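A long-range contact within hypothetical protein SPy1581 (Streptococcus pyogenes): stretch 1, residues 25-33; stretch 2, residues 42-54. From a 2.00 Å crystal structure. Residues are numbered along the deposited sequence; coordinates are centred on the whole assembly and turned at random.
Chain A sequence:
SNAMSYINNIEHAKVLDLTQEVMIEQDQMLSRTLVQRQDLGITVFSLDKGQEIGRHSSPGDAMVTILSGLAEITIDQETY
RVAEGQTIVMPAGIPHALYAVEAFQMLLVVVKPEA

Stretch 1, residues 25-33: EQDQMLSRT
Stretch 2 42-54: ITVFSLDKGQEIG

Two antiparallel strands of one chain, 29-33 and 42-47, pair by regular backbone hydrogen bonds, and beyond Met-29 one more backbone bond, Asp-48 N to Gln-28 O, is joined by the Asp-48 carboxylate, which accepts from Asp-27 N in the first turn. The strand axes come within 4.6 Å, with N-to-C directions 159° apart. The register pairs Met-29 with Leu-47, Leu-30 with Ser-46, Ser-31 with Phe-45, Arg-32 with Val-44 and Thr-33 with Thr-43.

Leu-30/Ser-46 and Arg-32/Val-44 are the hydrogen-bonded pairs, with CA atoms 5.2 and 5.1 Å apart. Leu-30 N reaches Ser-46 O at 2.9 Å and Ser-46 N reaches Leu-30 O at 2.8 Å; Arg-32 N to Val-44 O and Val-44 N to Arg-32 O are both 2.8 Å. The alternate pairs lack such bonds and draw in: CA to CA is 4.4 Å for Met-29/Leu-47 and Ser-31/Phe-45, and 4.3 Å for Thr-33/Thr-43. CA-H...O contacts accompany them, Met-29 CA to Ser-46 O and Ser-31 CA to Val-44 O, each 3.2 Å. Phi runs from -92° to -142° and psi from 105° to 153° through the paired residues.

The rule for side chains is that both members of a pair fall on the same face, and successive pairs alternate. Met-29, Ser-31, Thr-33, Thr-43, Phe-45 and Leu-47 share one face. Met-29, a selenomethionine, extends with chi1 and chi2 t and chi3 p, so that its CG lies 3.8 Å from Leu-47 CD1 and its SE 3.9 Å from Ile-53 CG1. The same SE sits 5.2 Å from the centroid of the Phe-45 ring, in an oblique approach. Phe-45 (chi1 m, chi2 -82°) brings CE1 within 3.8 Å of Ser-31 CB. Farther along, water 3 joins Thr-33 OG1 (2.8 Å) to Thr-43 OG1 (3.1 Å), both threonines being m.

The other face carries Leu-30 (m, p), Arg-32, Val-44 (t) and Ser-46 (p). Leu-30 CB packs 3.4 Å from Ser-46 OG, while the end of Arg-32 leads away to partners elsewhere in the structure.

Each strand is flanked by a type II turn, 25-28 before the first and 48-51 after the second, closed by Gln-28 N to Glu-25 O (3.1 Å) and Gln-51 N to Asp-48 O (3.0 Å). Gly-50, at phi/psi 88/-7°, suits its turn because a CB would jam against the preceding carbonyl. Asp-48 ties the turns together: its N donates to Gln-28 O (3.1 Å), and its side chain, pointing toward the first stretch in a t rotamer, places OD2 to accept from Asp-27 N at 2.8 Å and 172°, satisfying a turn NH that no backbone carbonyl of the second stretch takes. Water 1 adds a bridge, accepting from Glu-25 N (2.8 Å) and donating to Gln-28 O (3.0 Å) and Ser-46 OG (2.7 Å).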

ATOM      1  N   GLU A  25       6.724 -11.700  -5.695  1.00 30.05           N
ATOM      2  CA  GLU A  25       7.982 -12.434  -5.909  1.00 30.78           C
ATOM      3  C   GLU A  25       8.399 -13.192  -4.661  1.00 30.69           C
ATOM      4  O   GLU A  25       8.300 -12.661  -3.547  1.00 30.46           O
ATOM      5  CB  GLU A  25       9.130 -11.514  -6.363  1.00 30.94           C
ATOM      6  CG  GLU A  25       8.842 -10.602  -7.578  1.00 33.70           C
ATOM      7  CD  GLU A  25       8.728 -11.358  -8.900  1.00 37.62           C
ATOM      8  OE1 GLU A  25       9.198 -12.515  -8.980  1.00 39.71           O
ATOM      9  OE2 GLU A  25       8.143 -10.795  -9.853  1.00 39.58           O
ATOM     10  N   GLN A  26       8.896 -14.416  -4.864  1.00 31.10           N
ATOM     11  CA  GLN A  26       9.264 -15.326  -3.778  1.00 31.78           C
ATOM     12  C   GLN A  26      10.131 -14.621  -2.745  1.00 30.07           C
ATOM     13  O   GLN A  26      11.170 -14.041  -3.092  1.00 29.83           O
ATOM     14  CB  GLN A  26       9.989 -16.588  -4.305  1.00 32.12           C
ATOM     15  CG  GLN A  26       9.130 -17.518  -5.190  1.00 35.35           C
ATOM     16  CD  GLN A  26       9.772 -18.902  -5.424  1.00 36.39           C
ATOM     17  OE1 GLN A  26      10.374 -19.500  -4.504  1.00 41.50           O
ATOM     18  NE2 GLN A  26       9.624 -19.424  -6.655  1.00 40.13           N
ATOM     19  N   ASP A  27       9.669 -14.659  -1.495  1.00 28.96           N
ATOM     20  CA  ASP A  27      10.376 -14.114  -0.318  1.00 28.32           C
ATOM     21  C   ASP A  27      10.769 -12.623  -0.376  1.00 27.33           C
ATOM     22  O   ASP A  27      11.735 -12.196   0.276  1.00 25.58           O
ATOM     23  CB  ASP A  27      11.600 -14.978   0.003  1.00 28.86           C
ATOM     24  CG  ASP A  27      11.225 -16.405   0.308  1.00 31.10           C
ATOM     25  OD1 ASP A  27      10.133 -16.614   0.876  1.00 33.41           O
ATOM     26  OD2 ASP A  27      12.010 -17.308  -0.045  1.00 35.24           O
ATOM     27  N   GLN A  28      10.002 -11.847  -1.142  1.00 26.45           N
ATOM     28  CA  GLN A  28      10.335 -10.459  -1.425  1.00 26.04           C
ATOM     29  C   GLN A  28       9.129  -9.556  -1.341  1.00 25.90           C
ATOM     30  O   GLN A  28       7.983 -10.023  -1.281  1.00 24.67           O
ATOM     31  CB  GLN A  28      10.953 -10.325  -2.825  1.00 26.19           C
ATOM     32  CG  GLN A  28      12.382 -10.835  -2.892  1.00 26.68           C
ATOM     33  CD  GLN A  28      12.841 -11.054  -4.312  1.00 28.34           C
ATOM     34  OE1 GLN A  28      13.516 -10.201  -4.894  1.00 28.73           O
ATOM     35  NE2 GLN A  28      12.473 -12.192  -4.883  1.00 24.61           N
HETATM   36  N   MSE A  29       9.425  -8.261  -1.326  1.00 26.29           N
HETATM   37  CA  MSE A  29       8.447  -7.190  -1.326  1.00 27.10           C
HETATM   38  C   MSE A  29       8.836  -6.275  -2.466  1.00 25.94           C
HETATM   39  O   MSE A  29      10.016  -5.960  -2.651  1.00 24.30           O
HETATM   40  CB  MSE A  29       8.478  -6.426  -0.007  1.00 26.69           C
HETATM   41  CG  MSE A  29       7.472  -5.283   0.024  1.00 28.82           C
HETATM   42 SE   MSE A  29       7.294  -4.415   1.763  0.80 35.36          SE
HETATM   43  CE  MSE A  29       8.991  -3.403   1.742  1.00 30.22           C
ATOM     44  N   LEU A  30       7.829  -5.867  -3.236  1.00 25.80           N
ATOM     45  CA  LEU A  30       8.018  -5.024  -4.408  1.00 26.16           C
ATOM     46  C   LEU A  30       7.111  -3.832  -4.312  1.00 25.44           C
ATOM     47  O   LEU A  30       5.999  -3.911  -3.782  1.00 24.47           O
ATOM     48  CB  LEU A  30       7.657  -5.762  -5.703  1.00 25.78           C
ATOM     49  CG  LEU A  30       8.630  -6.650  -6.444  1.00 28.38           C
ATOM     50  CD1 LEU A  30       8.776  -8.005  -5.760  1.00 29.03           C
ATOM     51  CD2 LEU A  30       8.179  -6.837  -7.910  1.00 28.22           C
ATOM     52  N   SER A  31       7.589  -2.720  -4.854  1.00 25.49           N
ATOM     53  CA  SER A  31       6.797  -1.535  -4.868  1.00 25.41           C
ATOM     54  C   SER A  31       6.969  -0.755  -6.134  1.00 24.95           C
ATOM     55  O   SER A  31       8.044  -0.749  -6.751  1.00 25.15           O
ATOM     56  CB  SER A  31       7.037  -0.680  -3.594  1.00 26.42           C
ATOM     57  OG  SER A  31       8.310  -0.068  -3.569  1.00 25.02           O
ATOM     58  N   ARG A  32       5.868  -0.128  -6.528  1.00 24.41           N
ATOM     59  CA  ARG A  32       5.844   0.801  -7.604  1.00 24.67           C
ATOM     60  C   ARG A  32       5.303   2.077  -7.010  1.00 24.94           C
ATOM     61  O   ARG A  32       4.123   2.144  -6.626  1.00 24.05           O
ATOM     62  CB  ARG A  32       4.931   0.280  -8.709  1.00 24.93           C
ATOM     63  CG  ARG A  32       5.059   1.043  -9.993  1.00 25.58           C
ATOM     64  CD  ARG A  32       4.145   0.432 -11.039  1.00 25.21           C
ATOM     65  NE  ARG A  32       4.628  -0.857 -11.560  1.00 26.17           N
ATOM     66  CZ  ARG A  32       5.286  -1.022 -12.705  1.00 27.45           C
ATOM     67  NH1 ARG A  32       5.626   0.029 -13.475  1.00 25.64           N
ATOM     68  NH2 ARG A  32       5.615  -2.253 -13.079  1.00 26.59           N
ATOM     69  N   THR A  33       6.183   3.072  -6.893  1.00 24.47           N
ATOM     70  CA  THR A  33       5.834   4.327  -6.234  1.00 24.72           C
ATOM     71  C   THR A  33       5.316   5.371  -7.225  1.00 24.68           C
ATOM     72  O   THR A  33       6.087   5.964  -7.991  1.00 24.19           O
ATOM     73  CB  THR A  33       7.001   4.889  -5.401  1.00 25.10           C
ATOM     74  OG1 THR A  33       7.463   3.890  -4.491  1.00 25.11           O
ATOM     75  CG2 THR A  33       6.574   6.126  -4.612  1.00 26.50           C
ATOM     76  N   ILE A  42       1.677   7.678  -2.848  1.00 25.42           N
ATOM     77  CA  ILE A  42       0.855   6.628  -3.453  1.00 25.05           C
ATOM     78  C   ILE A  42       1.772   5.528  -3.969  1.00 24.77           C
ATOM     79  O   ILE A  42       2.674   5.786  -4.770  1.00 24.35           O
ATOM     80  CB  ILE A  42      -0.061   7.141  -4.612  1.00 25.05           C
ATOM     81  CG1 ILE A  42      -1.028   8.230  -4.109  1.00 25.51           C
ATOM     82  CG2 ILE A  42      -0.830   5.972  -5.215  1.00 25.14           C
ATOM     83  CD1 ILE A  42      -1.927   8.847  -5.200  1.00 24.53           C
ATOM     84  N   THR A  43       1.524   4.304  -3.522  1.00 24.48           N
ATOM     85  CA  THR A  43       2.411   3.194  -3.815  1.00 24.95           C
ATOM     86  C   THR A  43       1.595   1.925  -4.055  1.00 25.04           C
ATOM     87  O   THR A  43       0.647   1.655  -3.325  1.00 26.00           O
ATOM     88  CB  THR A  43       3.422   2.934  -2.663  1.00 24.81           C
ATOM     89  OG1 THR A  43       4.019   4.159  -2.223  1.00 27.08           O
ATOM     90  CG2 THR A  43       4.526   2.001  -3.154  1.00 24.43           C
ATOM     91  N   VAL A  44       1.963   1.158  -5.081  1.00 25.43           N
ATOM     92  CA  VAL A  44       1.439  -0.205  -5.231  1.00 24.54           C
ATOM     93  C   VAL A  44       2.498  -1.172  -4.679  1.00 24.13           C
ATOM     94  O   VAL A  44       3.664  -1.047  -4.993  1.00 23.18           O
ATOM     95  CB  VAL A  44       1.138  -0.535  -6.698  1.00 24.03           C
ATOM     96  CG1 VAL A  44       0.372  -1.900  -6.782  1.00 25.68           C
ATOM     97  CG2 VAL A  44       0.283   0.567  -7.301  1.00 24.67           C
ATOM     98  N   PHE A  45       2.078  -2.104  -3.837  1.00 24.08           N
ATOM     99  CA  PHE A  45       2.988  -3.045  -3.183  1.00 25.29           C
ATOM    100  C   PHE A  45       2.620  -4.476  -3.535  1.00 25.27           C
ATOM    101  O   PHE A  45       1.461  -4.775  -3.805  1.00 25.45           O
ATOM    102  CB  PHE A  45       2.838  -2.952  -1.666  1.00 26.14           C
ATOM    103  CG  PHE A  45       3.602  -1.833  -1.028  1.00 27.54           C
ATOM    104  CD1 PHE A  45       4.962  -1.982  -0.734  1.00 30.10           C
ATOM    105  CD2 PHE A  45       2.963  -0.651  -0.668  1.00 29.00           C
ATOM    106  CE1 PHE A  45       5.680  -0.958  -0.097  1.00 29.88           C
ATOM    107  CE2 PHE A  45       3.671   0.387  -0.051  1.00 29.24           C
ATOM    108  CZ  PHE A  45       5.039   0.226   0.247  1.00 29.27           C
ATOM    109  N   SER A  46       3.598  -5.370  -3.497  1.00 25.13           N
ATOM    110  CA  SER A  46       3.300  -6.783  -3.340  1.00 25.15           C
ATOM    111  C   SER A  46       4.191  -7.315  -2.222  1.00 25.51           C
ATOM    112  O   SER A  46       5.352  -6.971  -2.158  1.00 24.56           O
ATOM    113  CB  SER A  46       3.574  -7.541  -4.640  1.00 25.09           C
ATOM    114  OG  SER A  46       4.961  -7.721  -4.841  1.00 25.57           O
ATOM    115  N   LEU A  47       3.647  -8.167  -1.363  1.00 26.13           N
ATOM    116  CA  LEU A  47       4.456  -8.878  -0.375  1.00 26.01           C
ATOM    117  C   LEU A  47       4.193 -10.352  -0.548  1.00 27.08           C
ATOM    118  O   LEU A  47       3.033 -10.750  -0.628  1.00 27.89           O
ATOM    119  CB  LEU A  47       4.062  -8.475   1.037  1.00 25.46           C
ATOM    120  CG  LEU A  47       4.474  -7.116   1.623  1.00 24.24           C
ATOM    121  CD1 LEU A  47       3.805  -5.905   0.939  1.00 21.62           C
ATOM    122  CD2 LEU A  47       4.179  -7.091   3.118  1.00 25.89           C
ATOM    123  N   ASP A  48       5.241 -11.170  -0.590  1.00 26.88           N
ATOM    124  CA  ASP A  48       5.048 -12.618  -0.530  1.00 27.92           C
ATOM    125  C   ASP A  48       4.570 -13.008   0.855  1.00 28.02           C
ATOM    126  O   ASP A  48       4.760 -12.263   1.828  1.00 27.07           O
ATOM    127  CB  ASP A  48       6.345 -13.373  -0.854  1.00 28.49           C
ATOM    128  CG  ASP A  48       6.102 -14.854  -1.229  1.00 30.54           C
ATOM    129  OD1 ASP A  48       4.948 -15.218  -1.561  1.00 29.06           O
ATOM    130  OD2 ASP A  48       7.071 -15.652  -1.167  1.00 29.64           O
ATOM    131  N   LYS A  49       3.953 -14.182   0.933  1.00 28.40           N
ATOM    132  CA  LYS A  49       3.507 -14.769   2.187  1.00 29.30           C
ATOM    133  C   LYS A  49       4.615 -14.724   3.238  1.00 28.99           C
ATOM    134  O   LYS A  49       5.764 -15.081   2.949  1.00 28.67           O
ATOM    135  CB  LYS A  49       3.037 -16.210   1.939  1.00 29.29           C
ATOM    136  CG  LYS A  49       2.692 -16.993   3.198  1.00 33.89           C
ATOM    137  CD  LYS A  49       1.796 -18.198   2.906  1.00 38.02           C
ATOM    138  CE  LYS A  49       2.579 -19.305   2.220  1.00 42.13           C
ATOM    139  NZ  LYS A  49       1.666 -20.366   1.684  1.00 46.50           N
ATOM    140  N   GLY A  50       4.274 -14.260   4.443  1.00 28.37           N
ATOM    141  CA  GLY A  50       5.246 -14.175   5.529  1.00 28.79           C
ATOM    142  C   GLY A  50       6.069 -12.900   5.614  1.00 28.91           C
ATOM    143  O   GLY A  50       6.794 -12.688   6.591  1.00 28.70           O
ATOM    144  N   GLN A  51       5.955 -12.028   4.619  1.00 29.25           N
ATOM    145  CA  GLN A  51       6.679 -10.771   4.661  1.00 29.83           C
ATOM    146  C   GLN A  51       5.947  -9.787   5.579  1.00 31.08           C
ATOM    147  O   GLN A  51       4.767  -9.973   5.873  1.00 31.07           O
ATOM    148  CB  GLN A  51       6.895 -10.204   3.243  1.00 29.41           C
ATOM    149  CG  GLN A  51       7.686 -11.144   2.313  1.00 28.19           C
ATOM    150  CD  GLN A  51       8.919 -11.731   2.981  1.00 28.78           C
ATOM    151  OE1 GLN A  51       9.089 -12.962   3.050  1.00 32.20           O
ATOM    152  NE2 GLN A  51       9.773 -10.866   3.498  1.00 25.65           N
ATOM    153  N   GLU A  52       6.649  -8.773   6.065  1.00 32.61           N
ATOM    154  CA  GLU A  52       6.004  -7.788   6.921  1.00 35.05           C
ATOM    155  C   GLU A  52       6.562  -6.378   6.793  1.00 34.98           C
ATOM    156  O   GLU A  52       7.756  -6.158   6.480  1.00 35.01           O
ATOM    157  CB  GLU A  52       5.991  -8.239   8.395  1.00 35.28           C
ATOM    158  CG  GLU A  52       7.291  -8.077   9.135  1.00 37.43           C
ATOM    159  CD  GLU A  52       7.121  -8.181  10.650  1.00 39.51           C
ATOM    160  OE1 GLU A  52       7.827  -7.442  11.376  1.00 45.30           O
ATOM    161  OE2 GLU A  52       6.286  -8.996  11.122  1.00 45.02           O
ATOM    162  N   ILE A  53       5.665  -5.427   7.033  1.00 34.71           N
ATOM    163  CA  ILE A  53       6.033  -4.038   7.193  1.00 34.45           C
ATOM    164  C   ILE A  53       5.964  -3.781   8.690  1.00 34.62           C
ATOM    165  O   ILE A  53       4.902  -3.930   9.306  1.00 34.14           O
ATOM    166  CB  ILE A  53       5.088  -3.120   6.401  1.00 34.50           C
ATOM    167  CG1 ILE A  53       5.200  -3.446   4.905  1.00 33.93           C
ATOM    168  CG2 ILE A  53       5.397  -1.651   6.693  1.00 34.45           C
ATOM    169  CD1 ILE A  53       4.156  -2.805   4.043  1.00 35.48           C
ATOM    170  N   GLY A  54       7.117  -3.459   9.274  1.00 34.43           N
ATOM    171  CA  GLY A  54       7.229  -3.267  10.706  1.00 34.29           C
ATOM    172  C   GLY A  54       6.359  -2.143  11.220  1.00 34.44           C
ATOM    173  O   GLY A  54       6.001  -1.215  10.474  1.00 34.06           O
TER
HETATM  174  O   HOH W   1       6.197  -9.823  -3.690  1.00 26.01           O
HETATM  175  O   HOH W   2       7.979 -15.339   1.634  1.00 37.51           O
HETATM  176  O   HOH W   3       7.081   3.856  -1.693  1.00 57.14           O